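WZI (Escherichia coli, PDB 2YNK) is an outer membrane lectin, a carbohydrate-binding beta-barrel that underpins assembly of the group 1 capsule on the cell surface. Local coordinates at residues 188-200 with 211-223. Residues are numbered along the deposited sequence; the frame is centred on the assembly and turned at random.
Sequences RWVGPWQYQISAS and AKIIGGRFTFSPI. With HEX (hexane), chain S.
Trp193 and Phe220 face each other as a non-hydrogen-bonded pair near one end of an antiparallel beta hairpin, two neighbouring strands in the wall of the 18-stranded Wzi barrel. Nine backbone hydrogen bonds join the strands, from Ser221 N to Pro192 O (3.0 Å) through to the reciprocal pair of Ser200 and Ile213.

One face of the hairpin carries Trp193, Tyr195, Ile197, Ala199, Ile214, Phe218 and Phe220; it is largely apolar, and hydrocarbon chains bind against it. With CG anti to the backbone N (chi1 -177°), the Phe218 ring leans toward the neighbouring strand, and its CE1 meets Trp193 CE3 at 3.5 Å. The two planes are within 24° of parallel, but the rings are slid apart and barely overlap. Trp193 also touches a bound n-octane, while a hexane lies over one face of the Tyr195 ring, with C2 3.7 Å from CZ.

The other face is mostly polar and points into the barrel. Arg217 runs extended to a salt bridge with Asp274 and a hydrogen bond to Thr29, and Gln196 OE1 accepts from Trp152 and Gln150. The bend of Gln194 at chi2 (66°) brings its OE1 back to accept a hydrogen bond from Tyr195 N (2.7 Å); Arg176 N of the adjacent strand donates to the same oxygen.

At the turn preceding strand 193-200, the side chains of Val190 and Phe220 cross at about a right angle, Val190 CG1 lying 3.7 Å from Phe220 CB, and Val190 O sits in the plane of the Phe220 ring, 3.3 Å from CD2 at its edge.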
loop_
_atom_site.group_PDB
_atom_site.type_symbol
_atom_site.label_atom_id
_atom_site.label_comp_id
_atom_site.label_asym_id
_atom_site.label_seq_id
_atom_site.Cartn_x
_atom_site.Cartn_y
_atom_site.Cartn_z
ATOM N N ARG A 188 1.152 29.037 6.166
ATOM C CA ARG A 188 2.466 28.386 6.304
ATOM C C ARG A 188 2.531 27.368 7.433
ATOM O O ARG A 188 3.365 26.474 7.405
ATOM C CB ARG A 188 3.575 29.432 6.500
ATOM C CG ARG A 188 4.030 30.054 5.194
ATOM C CD ARG A 188 4.926 31.266 5.377
ATOM N NE ARG A 188 5.106 31.980 4.112
ATOM C CZ ARG A 188 5.856 33.069 3.952
ATOM N NH1 ARG A 188 6.524 33.592 4.978
ATOM N NH2 ARG A 188 5.940 33.637 2.755
ATOM N N TRP A 189 1.665 27.514 8.429
ATOM C CA TRP A 189 1.610 26.566 9.546
ATOM C C TRP A 189 1.246 25.166 9.119
ATOM O O TRP A 189 1.691 24.204 9.735
ATOM C CB TRP A 189 0.644 27.051 10.624
ATOM C CG TRP A 189 -0.747 27.279 10.111
ATOM C CD1 TRP A 189 -1.252 28.426 9.521
ATOM C CD2 TRP A 189 -1.855 26.330 10.103
ATOM N NE1 TRP A 189 -2.562 28.258 9.168
ATOM C CE2 TRP A 189 -2.983 27.022 9.486
ATOM C CE3 TRP A 189 -2.019 25.017 10.527
ATOM C CZ2 TRP A 189 -4.214 26.412 9.313
ATOM C CZ3 TRP A 189 -3.268 24.409 10.350
ATOM C CH2 TRP A 189 -4.337 25.092 9.756
ATOM N N VAL A 190 0.453 25.036 8.056
ATOM C CA VAL A 190 -0.004 23.726 7.564
ATOM C C VAL A 190 1.153 22.745 7.320
ATOM O O VAL A 190 1.046 21.562 7.636
ATOM C CB VAL A 190 -0.850 23.879 6.272
ATOM C CG1 VAL A 190 -1.100 22.529 5.611
ATOM C CG2 VAL A 190 -2.170 24.578 6.586
ATOM N N GLY A 191 2.260 23.244 6.778
ATOM C CA GLY A 191 3.433 22.409 6.520
ATOM C C GLY A 191 3.322 21.673 5.199
ATOM O O GLY A 191 2.463 21.999 4.384
ATOM N N PRO A 192 4.202 20.679 4.972
ATOM C CA PRO A 192 4.107 19.897 3.745
ATOM C C PRO A 192 2.768 19.192 3.716
ATOM O O PRO A 192 2.351 18.616 4.723
ATOM C CB PRO A 192 5.253 18.880 3.869
ATOM C CG PRO A 192 6.170 19.444 4.902
ATOM C CD PRO A 192 5.263 20.168 5.855
ATOM N N TRP A 193 2.091 19.284 2.584
ATOM C CA TRP A 193 0.761 18.755 2.457
ATOM C C TRP A 193 0.620 18.112 1.112
ATOM O O TRP A 193 1.393 18.410 0.196
ATOM C CB TRP A 193 -0.270 19.860 2.670
ATOM C CG TRP A 193 -0.358 20.861 1.551
ATOM C CD1 TRP A 193 0.361 22.038 1.412
ATOM C CD2 TRP A 193 -1.229 20.808 0.377
ATOM N NE1 TRP A 193 0.013 22.689 0.264
ATOM C CE2 TRP A 193 -0.932 22.008 -0.404
ATOM C CE3 TRP A 193 -2.183 19.913 -0.099
ATOM C CZ2 TRP A 193 -1.572 22.287 -1.594
ATOM C CZ3 TRP A 193 -2.831 20.207 -1.304
ATOM C CH2 TRP A 193 -2.530 21.365 -2.032
ATOM N N GLN A 194 -0.349 17.204 0.992
ATOM C CA GLN A 194 -0.568 16.475 -0.245
ATOM C C GLN A 194 -2.019 16.028 -0.394
ATOM O O GLN A 194 -2.690 15.677 0.591
ATOM C CB GLN A 194 0.357 15.261 -0.307
ATOM C CG GLN A 194 0.046 14.236 -1.396
ATOM C CD GLN A 194 0.252 14.763 -2.810
ATOM O OE1 GLN A 194 -0.306 15.792 -3.199
ATOM N NE2 GLN A 194 1.030 14.029 -3.601
ATOM N N TYR A 195 -2.487 16.052 -1.641
ATOM C CA TYR A 195 -3.787 15.538 -1.983
ATOM C C TYR A 195 -3.623 14.388 -2.964
ATOM O O TYR A 195 -2.666 14.331 -3.736
ATOM C CB TYR A 195 -4.671 16.641 -2.577
ATOM C CG TYR A 195 -4.372 16.974 -4.020
ATOM C CD1 TYR A 195 -3.414 17.921 -4.349
ATOM C CD2 TYR A 195 -5.051 16.343 -5.059
ATOM C CE1 TYR A 195 -3.134 18.231 -5.670
ATOM C CE2 TYR A 195 -4.776 16.644 -6.383
ATOM C CZ TYR A 195 -3.812 17.585 -6.684
ATOM O OH TYR A 195 -3.538 17.886 -8.000
ATOM N N GLN A 196 -4.567 13.457 -2.913
ATOM C CA GLN A 196 -4.733 12.482 -3.985
ATOM C C GLN A 196 -6.209 12.363 -4.286
ATOM O O GLN A 196 -7.023 12.187 -3.380
ATOM C CB GLN A 196 -4.155 11.120 -3.599
ATOM C CG GLN A 196 -3.945 10.199 -4.790
ATOM C CD GLN A 196 -3.518 8.814 -4.378
ATOM O OE1 GLN A 196 -4.355 7.932 -4.153
ATOM N NE2 GLN A 196 -2.219 8.611 -4.255
ATOM N N ILE A 197 -6.565 12.486 -5.555
ATOM C CA ILE A 197 -7.941 12.248 -5.969
ATOM C C ILE A 197 -7.897 11.135 -6.991
ATOM O O ILE A 197 -6.954 11.066 -7.776
ATOM C CB ILE A 197 -8.617 13.518 -6.534
ATOM C CG1 ILE A 197 -7.925 14.005 -7.808
ATOM C CG2 ILE A 197 -8.604 14.630 -5.490
ATOM C CD1 ILE A 197 -8.432 15.349 -8.292
ATOM N N SER A 198 -8.887 10.242 -6.952
ATOM C CA SER A 198 -9.005 9.193 -7.979
ATOM C C SER A 198 -10.446 8.835 -8.311
ATOM O O SER A 198 -11.318 8.799 -7.426
ATOM C CB SER A 198 -8.226 7.928 -7.583
ATOM O OG SER A 198 -8.710 7.358 -6.380
ATOM N N ALA A 199 -10.678 8.592 -9.602
ATOM C CA ALA A 199 -11.946 8.034 -10.098
ATOM C C ALA A 199 -11.636 6.769 -10.900
ATOM O O ALA A 199 -10.873 6.816 -11.862
ATOM C CB ALA A 199 -12.691 9.048 -10.946
ATOM N N SER A 200 -12.220 5.647 -10.476
ATOM C CA SER A 200 -11.896 4.312 -10.996
ATOM C C SER A 200 -13.160 3.483 -11.281
ATOM O O SER A 200 -14.245 3.785 -10.788
ATOM C CB SER A 200 -11.030 3.557 -9.983
ATOM O OG SER A 200 -9.782 4.198 -9.756
ATOM N N ALA A 211 -19.059 -0.465 -11.484
ATOM C CA ALA A 211 -19.216 0.437 -10.357
ATOM C C ALA A 211 -17.950 1.288 -10.207
ATOM O O ALA A 211 -16.815 0.830 -10.441
ATOM C CB ALA A 211 -19.499 -0.328 -9.072
ATOM N N LYS A 212 -18.146 2.531 -9.798
ATOM C CA LYS A 212 -17.044 3.450 -9.684
ATOM C C LYS A 212 -16.602 3.534 -8.242
ATOM O O LYS A 212 -17.423 3.476 -7.328
ATOM C CB LYS A 212 -17.441 4.829 -10.189
ATOM C CG LYS A 212 -18.291 4.813 -11.454
ATOM C CD LYS A 212 -17.677 4.001 -12.582
ATOM C CE LYS A 212 -18.542 4.089 -13.827
ATOM N NZ LYS A 212 -17.979 3.255 -14.919
ATOM N N ILE A 213 -15.292 3.643 -8.045
ATOM C CA ILE A 213 -14.756 4.062 -6.768
ATOM C C ILE A 213 -14.182 5.455 -7.001
ATOM O O ILE A 213 -13.245 5.630 -7.777
ATOM C CB ILE A 213 -13.703 3.081 -6.226
ATOM C CG1 ILE A 213 -14.319 1.692 -6.023
ATOM C CG2 ILE A 213 -13.149 3.568 -4.897
ATOM C CD1 ILE A 213 -15.309 1.595 -4.875
ATOM N N ILE A 214 -14.794 6.447 -6.364
ATOM C CA ILE A 214 -14.323 7.826 -6.431
ATOM C C ILE A 214 -13.883 8.216 -5.034
ATOM O O ILE A 214 -14.561 7.888 -4.053
ATOM C CB ILE A 214 -15.417 8.772 -6.958
ATOM C CG1 ILE A 214 -15.774 8.373 -8.396
ATOM C CG2 ILE A 214 -14.949 10.219 -6.912
ATOM C CD1 ILE A 214 -17.213 8.633 -8.766
ATOM N N GLY A 215 -12.735 8.880 -4.941
ATOM C CA GLY A 215 -12.120 9.103 -3.638
ATOM C C GLY A 215 -11.138 10.248 -3.535
ATOM O O GLY A 215 -10.615 10.756 -4.535
ATOM N N GLY A 216 -10.877 10.634 -2.295
ATOM C CA GLY A 216 -10.044 11.783 -2.008
ATOM C C GLY A 216 -9.285 11.559 -0.724
ATOM O O GLY A 216 -9.799 10.946 0.220
ATOM N N ARG A 217 -8.054 12.047 -0.695
ATOM C CA ARG A 217 -7.223 11.944 0.484
ATOM C C ARG A 217 -6.354 13.186 0.638
ATOM O O ARG A 217 -5.830 13.723 -0.345
ATOM C CB ARG A 217 -6.351 10.703 0.401
ATOM C CG ARG A 217 -5.246 10.693 1.443
ATOM C CD ARG A 217 -4.532 9.365 1.504
ATOM N NE ARG A 217 -3.514 9.379 2.546
ATOM C CZ ARG A 217 -3.755 9.204 3.842
ATOM N NH1 ARG A 217 -5.000 9.005 4.283
ATOM N NH2 ARG A 217 -2.745 9.231 4.706
ATOM N N PHE A 218 -6.201 13.616 1.883
ATOM C CA PHE A 218 -5.451 14.815 2.217
ATOM C C PHE A 218 -4.574 14.524 3.419
ATOM O O PHE A 218 -5.016 13.866 4.366
ATOM C CB PHE A 218 -6.405 15.958 2.549
ATOM C CG PHE A 218 -5.716 17.262 2.840
ATOM C CD1 PHE A 218 -5.429 18.157 1.817
ATOM C CD2 PHE A 218 -5.366 17.607 4.145
ATOM C CE1 PHE A 218 -4.803 19.363 2.088
ATOM C CE2 PHE A 218 -4.740 18.811 4.418
ATOM C CZ PHE A 218 -4.455 19.685 3.387
ATOM N N THR A 219 -3.334 15.010 3.372
ATOM C CA THR A 219 -2.421 14.906 4.508
ATOM C C THR A 219 -1.628 16.193 4.702
ATOM O O THR A 219 -1.376 16.933 3.746
ATOM C CB THR A 219 -1.418 13.775 4.307
ATOM O OG1 THR A 219 -0.842 13.907 3.011
ATOM C CG2 THR A 219 -2.097 12.427 4.407
ATOM N N PHE A 220 -1.234 16.448 5.944
ATOM C CA PHE A 220 -0.363 17.574 6.243
ATOM C C PHE A 220 0.407 17.357 7.529
ATOM O O PHE A 220 -0.063 16.663 8.446
ATOM C CB PHE A 220 -1.141 18.894 6.303
ATOM C CG PHE A 220 -2.012 19.048 7.521
ATOM C CD1 PHE A 220 -3.113 18.233 7.710
ATOM C CD2 PHE A 220 -1.738 20.022 8.464
ATOM C CE1 PHE A 220 -3.922 18.379 8.819
ATOM C CE2 PHE A 220 -2.541 20.178 9.577
ATOM C CZ PHE A 220 -3.637 19.354 9.756
ATOM N N SER A 221 1.590 17.968 7.572
ATOM C CA SER A 221 2.498 17.868 8.703
ATOM C C SER A 221 2.804 19.272 9.291
ATOM O O SER A 221 3.737 19.958 8.850
ATOM C CB SER A 221 3.771 17.147 8.254
ATOM O OG SER A 221 4.417 16.532 9.353
ATOM N N PRO A 222 2.013 19.708 10.284
ATOM C CA PRO A 222 2.238 21.033 10.863
ATOM C C PRO A 222 3.588 21.165 11.579
ATOM O O PRO A 222 4.161 22.254 11.604
ATOM C CB PRO A 222 1.084 21.210 11.861
ATOM C CG PRO A 222 0.281 19.965 11.832
ATOM C CD PRO A 222 0.973 18.944 10.990
ATOM N N ILE A 223 4.063 20.068 12.165
ATOM C CA ILE A 223 5.388 20.005 12.786
ATOM C C ILE A 223 6.074 18.711 12.363
ATOM O O ILE A 223 5.413 17.698 12.177
ATOM C CB ILE A 223 5.324 20.072 14.335
ATOM C CG1 ILE A 223 4.255 19.117 14.898
ATOM C CG2 ILE A 223 5.062 21.501 14.804
ATOM C CD1 ILE A 223 4.227 19.067 16.411
HETATM C C1 HEX S . -7.407 19.766 -6.330
HETATM C C2 HEX S . -6.234 20.395 -7.066
HETATM C C3 HEX S . -5.368 21.278 -6.158
HETATM C C4 HEX S . -4.613 22.315 -6.989
HETATM C C5 HEX S . -3.805 23.305 -6.150
HETATM C C6 HEX S . -3.292 24.439 -7.021
#